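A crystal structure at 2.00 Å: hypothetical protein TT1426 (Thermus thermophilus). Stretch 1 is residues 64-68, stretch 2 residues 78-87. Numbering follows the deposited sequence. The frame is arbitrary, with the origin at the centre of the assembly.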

# COMPACT_ATOMS: atom_id res chain seq x y z
N GLU A 64 -15.65 -7.40 -4.32
CA GLU A 64 -14.62 -7.83 -3.38
C GLU A 64 -13.61 -8.80 -3.97
O GLU A 64 -12.56 -9.05 -3.38
N PHE A 65 -13.93 -9.37 -5.13
CA PHE A 65 -13.02 -10.30 -5.77
C PHE A 65 -12.24 -9.59 -6.86
O PHE A 65 -12.81 -9.17 -7.87
N ALA A 66 -10.94 -9.48 -6.65
CA ALA A 66 -10.05 -8.79 -7.58
C ALA A 66 -9.65 -9.58 -8.83
O ALA A 66 -9.26 -10.74 -8.74
N LEU A 67 -9.75 -8.93 -9.99
CA LEU A 67 -9.36 -9.55 -11.25
C LEU A 67 -8.13 -8.81 -11.77
O LEU A 67 -7.50 -9.24 -12.74
N GLY A 68 -7.79 -7.71 -11.11
CA GLY A 68 -6.64 -6.92 -11.51
C GLY A 68 -6.53 -5.61 -10.75
O GLY A 68 -7.13 -5.45 -9.69
N LEU A 78 -3.71 -7.07 -15.15
CA LEU A 78 -4.64 -8.16 -14.93
C LEU A 78 -4.00 -9.39 -14.31
O LEU A 78 -2.83 -9.68 -14.56
N MSE A 79 -4.78 -10.11 -13.51
CA MSE A 79 -4.30 -11.34 -12.90
C MSE A 79 -4.42 -12.42 -13.98
O MSE A 79 -5.20 -12.27 -14.93
N PRO A 80 -3.65 -13.52 -13.86
CA PRO A 80 -3.68 -14.61 -14.85
C PRO A 80 -5.05 -15.21 -15.15
O PRO A 80 -5.27 -15.75 -16.23
N TYR A 81 -5.97 -15.11 -14.20
CA TYR A 81 -7.29 -15.69 -14.35
C TYR A 81 -8.41 -14.70 -14.69
O TYR A 81 -9.57 -15.09 -14.79
N ALA A 82 -8.06 -13.43 -14.87
CA ALA A 82 -9.05 -12.40 -15.17
C ALA A 82 -10.04 -12.76 -16.27
O ALA A 82 -11.26 -12.68 -16.07
N LEU A 83 -9.53 -13.17 -17.43
CA LEU A 83 -10.41 -13.51 -18.54
C LEU A 83 -11.29 -14.74 -18.30
O LEU A 83 -12.22 -15.00 -19.07
N ARG A 84 -11.00 -15.49 -17.25
CA ARG A 84 -11.80 -16.67 -16.94
C ARG A 84 -13.02 -16.28 -16.13
O ARG A 84 -13.95 -17.08 -15.96
N TYR A 85 -13.03 -15.04 -15.64
CA TYR A 85 -14.15 -14.53 -14.85
C TYR A 85 -14.90 -13.40 -15.54
O TYR A 85 -16.00 -13.03 -15.12
N ALA A 86 -14.31 -12.83 -16.58
CA ALA A 86 -14.95 -11.72 -17.28
C ALA A 86 -14.39 -11.55 -18.67
O ALA A 86 -13.32 -12.08 -18.99
N ASP A 87 -15.12 -10.82 -19.51
CA ASP A 87 -14.68 -10.56 -20.87
C ASP A 87 -13.84 -9.29 -20.85
O ASP A 87 -13.91 -8.51 -19.89

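Packing of residues 64-68 against residues 78-87 of the same chain, a largely apolar contact that buries 380 Å² in total. Glu 64 (chi1 and chi2 both m) takes no part, its side chain lying well out of reach of the second stretch. Phe 65 follows with CA-to-CB directed toward that stretch and chi1 t, which carries its ring to two tyrosines. The edge of the Phe 65 ring meets the face of Tyr 85 (chi1 m), with Phe 65 CE2 3.7 Å from Tyr 85 CZ and the planes at 61°. Toward Tyr 81 (chi1 p) the relation differs: the planes are within 19° of parallel but slid apart, so the rings barely overlap, and Phe 65 CZ lies 3.9 Å from Tyr 81 CE1. Ala 66 points its methyl sideways and contributes mainly through its backbone, Ala 66 O lying 3.7 Å from Tyr 81 CE1 at the edge of that ring. Leu 67, buried, has the largest area covered. Its CA-to-CB bond runs sideways, yet the m, t rotamer brings the branched end nearer: Leu 67 CD2 sits 3.7 Å from Tyr 85 CB and 4.3 Å from Tyr 81 CE1, while Leu 67 CD1 reaches Ala 86 CB at 3.9 Å. Closer to the backbone, Leu 67 CB and Ala 82 CB are 4.2 Å apart. The hydrogen bond across the contact is between main chains, Met 79 N donating to Leu 67 O at 3.0 Å and a nearly straight 174°; Met 79, a selenomethionine, is m, m, p. Gly 68 pairs with Leu 78 (m, t) as an antiparallel, non-hydrogen-bonded bridge, Gly 68 CA to Leu 78 CA 4.2 Å. Having no side chain, Gly 68 permits this close approach: an ideal CB there would lie a tight 3.2 Å from Leu 78 CA.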

# COMPACT_ATOMS: atom_id res chain seq x y z
CB GLU A 64 -15.25 -8.43 -2.12
CG GLU A 64 -16.08 -7.44 -1.31
CD GLU A 64 -15.42 -6.07 -1.20
OE1 GLU A 64 -15.49 -5.29 -2.18
OE2 GLU A 64 -14.81 -5.78 -0.15
CB PHE A 65 -13.77 -11.50 -6.35
CG PHE A 65 -12.87 -12.56 -6.92
CD1 PHE A 65 -11.89 -13.15 -6.12
CD2 PHE A 65 -12.97 -12.95 -8.24
CE1 PHE A 65 -11.04 -14.12 -6.64
CE2 PHE A 65 -12.12 -13.92 -8.77
CZ PHE A 65 -11.15 -14.51 -7.97
CB ALA A 66 -8.78 -8.35 -6.83
CB LEU A 67 -10.49 -9.48 -12.28
CG LEU A 67 -11.78 -10.24 -11.98
CD1 LEU A 67 -12.73 -10.15 -13.17
CD2 LEU A 67 -11.46 -11.70 -11.67
CB LEU A 78 -5.28 -8.56 -16.26
CG LEU A 78 -6.04 -7.47 -17.01
CD1 LEU A 78 -6.48 -7.97 -18.37
CD2 LEU A 78 -7.24 -7.04 -16.18
CB MSE A 79 -5.16 -11.70 -11.68
CG MSE A 79 -4.96 -10.76 -10.49
SE MSE A 79 -3.32 -10.89 -9.73
CE MSE A 79 -2.34 -9.77 -10.75
CB PRO A 80 -2.73 -15.64 -14.24
CG PRO A 80 -1.77 -14.80 -13.45
CD PRO A 80 -2.70 -13.82 -12.78
CB TYR A 81 -7.64 -16.44 -13.07
CG TYR A 81 -7.39 -15.62 -11.82
CD1 TYR A 81 -8.29 -14.64 -11.40
CD2 TYR A 81 -6.23 -15.81 -11.06
CE1 TYR A 81 -8.05 -13.87 -10.26
CE2 TYR A 81 -5.98 -15.05 -9.91
CZ TYR A 81 -6.89 -14.09 -9.52
OH TYR A 81 -6.67 -13.35 -8.38
CB ALA A 82 -8.35 -11.09 -15.52
CB LEU A 83 -9.59 -13.69 -19.82
CG LEU A 83 -8.91 -12.40 -20.28
CD1 LEU A 83 -8.02 -12.68 -21.49
CD2 LEU A 83 -9.98 -11.37 -20.63
CB ARG A 84 -10.97 -17.72 -16.18
CG ARG A 84 -9.97 -18.45 -17.07
CD ARG A 84 -9.55 -19.79 -16.46
NE ARG A 84 -8.57 -19.65 -15.39
CZ ARG A 84 -7.27 -19.45 -15.59
NH1 ARG A 84 -6.79 -19.37 -16.82
NH2 ARG A 84 -6.46 -19.34 -14.55
CB TYR A 85 -13.67 -14.01 -13.49
CG TYR A 85 -13.31 -15.09 -12.50
CD1 TYR A 85 -12.00 -15.57 -12.42
CD2 TYR A 85 -14.26 -15.60 -11.63
CE1 TYR A 85 -11.66 -16.54 -11.48
CE2 TYR A 85 -13.93 -16.57 -10.69
CZ TYR A 85 -12.63 -17.03 -10.62
OH TYR A 85 -12.29 -17.98 -9.68
CB ALA A 86 -14.74 -10.42 -16.48
CB ASP A 87 -15.88 -10.36 -21.79
CG ASP A 87 -16.61 -9.07 -21.52
OD1 ASP A 87 -17.37 -9.00 -20.53
OD2 ASP A 87 -16.41 -8.12 -22.29